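Side-chain contacts in aac(6')-Ii (Enterococcus faecium, PDB 1N71), which probably transfers an acetyl group from acetyl-coenzyme A to the 6'-amino group of aminoglycoside antibiotics, conferring resistance: residues 142-145 / 146-150; 11-14 / 15-18. One frame throughout, in Å; residues are numbered along the deposited sequence.

Contact 1 (142-145 / 146-150). With COA (coenzyme A), chain E.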
loop_
_atom_site.group_PDB
_atom_site.type_symbol
_atom_site.label_atom_id
_atom_site.label_comp_id
_atom_site.label_asym_id
_atom_site.label_seq_id
_atom_site.Cartn_x
_atom_site.Cartn_y
_atom_site.Cartn_z
ATOM N N HIS A 142 -17.339 -10.084 8.110
ATOM C CA HIS A 142 -16.139 -9.650 7.414
ATOM C C HIS A 142 -15.054 -9.463 8.474
ATOM O O HIS A 142 -15.316 -8.937 9.557
ATOM C CB HIS A 142 -16.386 -8.328 6.697
ATOM C CG HIS A 142 -15.231 -7.882 5.864
ATOM N ND1 HIS A 142 -15.144 -8.139 4.513
ATOM C CD2 HIS A 142 -14.083 -7.251 6.203
ATOM C CE1 HIS A 142 -13.991 -7.687 4.056
ATOM N NE2 HIS A 142 -13.328 -7.145 5.061
ATOM N N PRO A 143 -13.817 -9.877 8.168
ATOM C CA PRO A 143 -12.722 -9.743 9.136
ATOM C C PRO A 143 -12.292 -8.341 9.560
ATOM O O PRO A 143 -11.459 -8.208 10.455
ATOM C CB PRO A 143 -11.589 -10.523 8.478
ATOM C CG PRO A 143 -11.830 -10.287 7.021
ATOM C CD PRO A 143 -13.334 -10.465 6.908
ATOM N N TYR A 144 -12.838 -7.292 8.945
ATOM C CA TYR A 144 -12.430 -5.954 9.356
ATOM C C TYR A 144 -12.754 -5.767 10.833
ATOM O O TYR A 144 -12.005 -5.122 11.565
ATOM C CB TYR A 144 -13.135 -4.854 8.538
ATOM C CG TYR A 144 -14.514 -4.467 9.041
ATOM C CD1 TYR A 144 -15.654 -5.144 8.609
ATOM C CD2 TYR A 144 -14.676 -3.427 9.960
ATOM C CE1 TYR A 144 -16.924 -4.796 9.078
ATOM C CE2 TYR A 144 -15.942 -3.073 10.438
ATOM C CZ TYR A 144 -17.062 -3.765 9.991
ATOM O OH TYR A 144 -18.315 -3.430 10.463
ATOM N N GLU A 145 -13.878 -6.338 11.258
ATOM C CA GLU A 145 -14.322 -6.237 12.641
ATOM C C GLU A 145 -13.356 -6.945 13.585
ATOM O O GLU A 145 -13.234 -6.575 14.755
ATOM C CB GLU A 145 -15.729 -6.821 12.768
ATOM C CG GLU A 145 -16.355 -6.668 14.140
ATOM C CD GLU A 145 -17.874 -6.726 14.080
ATOM O OE1 GLU A 145 -18.408 -7.551 13.310
ATOM O OE2 GLU A 145 -18.533 -5.949 14.803
ATOM N N PHE A 146 -12.680 -7.968 13.075
ATOM C CA PHE A 146 -11.695 -8.692 13.870
ATOM C C PHE A 146 -10.594 -7.699 14.236
ATOM O O PHE A 146 -10.170 -7.608 15.391
ATOM C CB PHE A 146 -11.103 -9.844 13.053
ATOM C CG PHE A 146 -9.779 -10.347 13.575
ATOM C CD1 PHE A 146 -9.711 -11.076 14.763
ATOM C CD2 PHE A 146 -8.603 -10.077 12.884
ATOM C CE1 PHE A 146 -8.483 -11.528 15.253
ATOM C CE2 PHE A 146 -7.370 -10.521 13.361
ATOM C CZ PHE A 146 -7.309 -11.250 14.549
ATOM N N TYR A 147 -10.138 -6.945 13.243
ATOM C CA TYR A 147 -9.085 -5.969 13.473
ATOM C C TYR A 147 -9.565 -4.829 14.361
ATOM O O TYR A 147 -8.828 -4.367 15.231
ATOM C CB TYR A 147 -8.567 -5.439 12.135
ATOM C CG TYR A 147 -7.840 -6.498 11.333
ATOM C CD1 TYR A 147 -6.596 -6.984 11.748
ATOM C CD2 TYR A 147 -8.406 -7.033 10.177
ATOM C CE1 TYR A 147 -5.937 -7.974 11.030
ATOM C CE2 TYR A 147 -7.753 -8.027 9.448
ATOM C CZ TYR A 147 -6.520 -8.491 9.881
ATOM O OH TYR A 147 -5.868 -9.461 9.162
ATOM N N GLU A 148 -10.804 -4.378 14.161
ATOM C CA GLU A 148 -11.333 -3.305 14.995
ATOM C C GLU A 148 -11.245 -3.696 16.462
ATOM O O GLU A 148 -10.856 -2.890 17.303
ATOM C CB GLU A 148 -12.794 -3.004 14.661
ATOM C CG GLU A 148 -13.014 -2.387 13.304
ATOM C CD GLU A 148 -14.304 -1.598 13.242
ATOM O OE1 GLU A 148 -15.324 -2.078 13.782
ATOM O OE2 GLU A 148 -14.298 -0.501 12.646
ATOM N N LYS A 149 -11.605 -4.938 16.770
ATOM C CA LYS A 149 -11.562 -5.401 18.147
ATOM C C LYS A 149 -10.145 -5.451 18.703
ATOM O O LYS A 149 -9.956 -5.477 19.917
ATOM C CB LYS A 149 -12.247 -6.766 18.267
ATOM C CG LYS A 149 -13.754 -6.679 18.025
ATOM C CD LYS A 149 -14.466 -7.972 18.364
ATOM C CE LYS A 149 -15.973 -7.820 18.206
ATOM N NZ LYS A 149 -16.688 -9.076 18.569
ATOM N N LEU A 150 -9.148 -5.445 17.820
ATOM C CA LEU A 150 -7.759 -5.458 18.263
ATOM C C LEU A 150 -7.178 -4.049 18.294
ATOM O O LEU A 150 -5.972 -3.868 18.441
ATOM C CB LEU A 150 -6.907 -6.357 17.365
ATOM C CG LEU A 150 -7.289 -7.834 17.449
ATOM C CD1 LEU A 150 -6.323 -8.668 16.633
ATOM C CD2 LEU A 150 -7.277 -8.274 18.911
HETATM N N1A COA E . -16.003 -11.015 11.741
HETATM C C2A COA E . -16.273 -10.443 12.929
HETATM N N3A COA E . -15.644 -10.644 14.109
HETATM C C4A COA E . -14.614 -11.549 13.977
HETATM C C5A COA E . -14.227 -12.211 12.833
HETATM C C6A COA E . -14.969 -11.911 11.646
HETATM N N6A COA E . -14.699 -12.480 10.474
HETATM N N7A COA E . -13.148 -13.045 13.086
HETATM C C8A COA E . -12.924 -12.880 14.357
HETATM N N9A COA E . -13.775 -11.989 14.968
HETATM C C1B COA E . -13.811 -11.575 16.378
HETATM C C2B COA E . -14.197 -12.710 17.331
HETATM O O2B COA E . -15.624 -12.770 17.439
HETATM C C3B COA E . -13.608 -12.323 18.684
HETATM O O3B COA E . -14.455 -11.317 19.266
HETATM P P3B COA E . -15.020 -11.471 20.769
HETATM O O7A COA E . -15.774 -12.748 20.746
HETATM O O8A COA E . -15.863 -10.263 20.950
HETATM O O9A COA E . -13.803 -11.493 21.616
HETATM C C4B COA E . -12.297 -11.647 18.256
HETATM O O4B COA E . -12.549 -11.197 16.919
HETATM C C5B COA E . -11.053 -12.543 18.327
HETATM O O5B COA E . -11.111 -13.559 17.319
HETATM P P1A COA E . -9.991 -14.716 17.199
HETATM O O1A COA E . -10.562 -15.977 17.719
HETATM O O2A COA E . -8.710 -14.206 17.735
HETATM O O3A COA E . -9.860 -14.823 15.603
HETATM P P2A COA E . -9.356 -16.078 14.732
HETATM O O4A COA E . -10.539 -16.790 14.203
HETATM O O5A COA E . -8.314 -16.826 15.464
HETATM O O6A COA E . -8.643 -15.324 13.506
HETATM C CBP COA E . -9.039 -14.332 11.321
HETATM C CCP COA E . -9.306 -14.253 12.817
HETATM C CDP COA E . -9.852 -13.228 10.630
HETATM C CEP COA E . -7.519 -14.105 11.069
HETATM C CAP COA E . -9.488 -15.770 10.811
HETATM O OAP COA E . -10.891 -15.985 10.993
HETATM C C9P COA E . -9.033 -16.070 9.372
HETATM O O9P COA E . -8.047 -16.793 9.168
HETATM N N8P COA E . -9.755 -15.511 8.392
HETATM C C7P COA E . -9.501 -15.661 6.964
HETATM C C6P COA E . -8.321 -14.821 6.481
HETATM C C5P COA E . -8.668 -13.361 6.254
HETATM O O5P COA E . -9.644 -13.046 5.562
HETATM N N4P COA E . -7.858 -12.466 6.839
HETATM C C3P COA E . -8.002 -11.009 6.752
HETATM C C2P COA E . -6.726 -10.336 6.269
HETATM S S1P COA E . -7.017 -9.083 5.006
HETATM O O HOH W 1 -17.886 -1.788 12.911
#
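A chi1 of 84° places the ring of Tyr-144 between its own backbone N and carbonyl carbon, while Glu-148, one turn on, has CG beside its backbone N (chi1 -68°) and an extended chain that brings the carboxylate to that ring. Glu-148 OE1 lies 3.5 Å from Tyr-144 CE2, with ring and carboxylate planes 68° apart. A water joins the two polar ends, donating to Glu-148 OE1 at 2.7 Å and meeting Tyr-144 OH at 3.0 Å. The backbone bond from Glu-148 N to Tyr-144 O joins the same two residues. On another side of the helix, Lys-149 passes its CG 3.3 Å from Glu-145 O and runs on, fully extended, to the 3'-phosphate of coenzyme A. Its NZ donates to COA O8A at 2.8 Å and to O3B at 3.2 Å, a job for a long cationic chain. This is the GNAT fold, in which helix 144-149, which comes after strand 106-112 and an intervening helix, flanks the cofactor; at the start of helix 87-101, the backbone N-H groups of Gln-86 and Gly-88 bond to coenzyme A. Glu-145 lays CB and CG beside the adenine, and Asn-138 ND2 holds its OE1. Its carboxylate is near the Lys-149 ammonium without touching it, and may favour its charge. Phe-146, a flat and nonpolar residue, receives COA CCP over the centre of one face, 3.7 Å above the ring plane, and presents its CD2 edge to a face of Tyr-147. Tyr-147 in turn sets CD2 3.3 Å from Pro-143 O, and its OH touches COA C2P near the thiol end.

Contact 2 (11-14 / 15-18)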
loop_
_atom_site.group_PDB
_atom_site.type_symbol
_atom_site.label_atom_id
_atom_site.label_comp_id
_atom_site.label_asym_id
_atom_site.label_seq_id
_atom_site.Cartn_x
_atom_site.Cartn_y
_atom_site.Cartn_z
ATOM N N PRO A 11 12.192 -26.667 6.893
ATOM C CA PRO A 11 11.542 -27.118 5.659
ATOM C C PRO A 11 10.120 -27.614 5.870
ATOM O O PRO A 11 9.214 -27.266 5.114
ATOM C CB PRO A 11 12.465 -28.228 5.171
ATOM C CG PRO A 11 13.810 -27.749 5.615
ATOM C CD PRO A 11 13.527 -27.281 7.029
ATOM N N VAL A 12 9.928 -28.430 6.902
ATOM C CA VAL A 12 8.612 -28.977 7.205
ATOM C C VAL A 12 7.619 -27.861 7.507
ATOM O O VAL A 12 6.526 -27.822 6.937
ATOM C CB VAL A 12 8.675 -29.942 8.407
ATOM C CG1 VAL A 12 7.305 -30.544 8.663
ATOM C CG2 VAL A 12 9.692 -31.042 8.134
ATOM N N LEU A 13 8.000 -26.956 8.404
ATOM C CA LEU A 13 7.140 -25.833 8.765
ATOM C C LEU A 13 6.812 -24.994 7.536
ATOM O O LEU A 13 5.661 -24.618 7.319
ATOM C CB LEU A 13 7.817 -24.955 9.818
ATOM C CG LEU A 13 7.596 -25.323 11.287
ATOM C CD1 LEU A 13 8.497 -24.469 12.169
ATOM C CD2 LEU A 13 6.130 -25.111 11.653
ATOM N N LYS A 14 7.827 -24.701 6.732
ATOM C CA LYS A 14 7.613 -23.910 5.531
ATOM C C LYS A 14 6.672 -24.623 4.564
ATOM O O LYS A 14 5.985 -23.980 3.772
ATOM C CB LYS A 14 8.951 -23.587 4.859
ATOM C CG LYS A 14 9.758 -22.559 5.639
ATOM C CD LYS A 14 10.918 -21.982 4.841
ATOM C CE LYS A 14 12.088 -22.943 4.764
ATOM N NZ LYS A 14 13.266 -22.295 4.118
ATOM N N ASP A 15 6.632 -25.951 4.640
ATOM C CA ASP A 15 5.743 -26.723 3.779
ATOM C C ASP A 15 4.301 -26.549 4.231
ATOM O O ASP A 15 3.401 -26.355 3.411
ATOM C CB ASP A 15 6.105 -28.210 3.813
ATOM C CG ASP A 15 7.236 -28.556 2.869
ATOM O OD1 ASP A 15 7.104 -28.273 1.657
ATOM O OD2 ASP A 15 8.253 -29.111 3.334
ATOM N N GLN A 16 4.086 -26.620 5.541
ATOM C CA GLN A 16 2.751 -26.471 6.099
ATOM C C GLN A 16 2.221 -25.072 5.804
ATOM O O GLN A 16 1.031 -24.895 5.542
ATOM C CB GLN A 16 2.776 -26.713 7.610
ATOM C CG GLN A 16 3.470 -28.002 8.026
ATOM C CD GLN A 16 3.256 -28.330 9.492
ATOM O OE1 GLN A 16 4.180 -28.755 10.189
ATOM N NE2 GLN A 16 2.031 -28.146 9.966
ATOM N N LEU A 17 3.106 -24.080 5.841
ATOM C CA LEU A 17 2.704 -22.706 5.561
ATOM C C LEU A 17 2.221 -22.621 4.120
ATOM O O LEU A 17 1.189 -22.015 3.830
ATOM C CB LEU A 17 3.876 -21.744 5.769
ATOM C CG LEU A 17 3.563 -20.272 5.473
ATOM C CD1 LEU A 17 2.405 -19.816 6.341
ATOM C CD2 LEU A 17 4.792 -19.414 5.725
ATOM N N SER A 18 2.975 -23.242 3.220
ATOM C CA SER A 18 2.626 -23.253 1.806
ATOM C C SER A 18 1.231 -23.841 1.609
ATOM O O SER A 18 0.388 -23.248 0.939
ATOM C CB SER A 18 3.646 -24.073 1.017
ATOM O OG SER A 18 3.318 -24.094 -0.360
#
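The flat amide end of Gln-16 lies alongside the isopropyl group of Val-12, near CG1 at its edge, both side chains pointing the same way; the longer chain passes its CG 3.2 Å from Val-12 O. The other flat group, the carboxylate of Asp-15, has the carbonyl of Pro-11 beside it. With CG beside the backbone N of its own residue (chi1 -83°), this carboxylate lies back toward the Pro-11 end, though the 2.7 Å between Asp-15 OD2 and Pro-11 O, two acceptors, makes its exact placement doubtful. Asp-15 CB is 3.2 Å from Val-12 O. Gln-16 N, Leu-17 N and Ser-18 N bond to Val-12 O, Leu-13 O and Lys-14 O as in any alpha-helix, and Asp-15 N also gives a bond to Pro-11 O (2.9 Å). Proline suits the first turn of helix 11-24, where an N-H is not needed for the i to i-4 pattern, and Asn-10 OD1 accepts from Leu-13 N. Leu-17 packs inward on Leu-56, Phe-59 and Val-37, as a nonpolar residue should, and the end of Lys-14 reaches Arg-8 O. A carboxylate such as that of Asp-15, in the first turns of the helix, would probably interact favourably with the helix dipole.

How the contacts relate
Contact 1 and contact 2 each centre on a short piece of helix, on opposite sides of the chain's centre, with their own centres about 27 Å apart and their nearest atoms about 14 Å apart. They do not touch. Helix 144-149 forms part of the coenzyme A pocket, whereas 11-18 is the opening part of helix 11-24, lying mostly at the surface; its Leu-17 side chain lies about 11 Å from the cofactor and about 10 Å from those of Leu-76 and Val-78, two residues that bind it. Strand 70-78, which carries both, lies next to strand 55-66, on which Leu-17 packs, and itself meets Tyr-147 of contact 1. The mixed sheet thus spans the distance between the two helices.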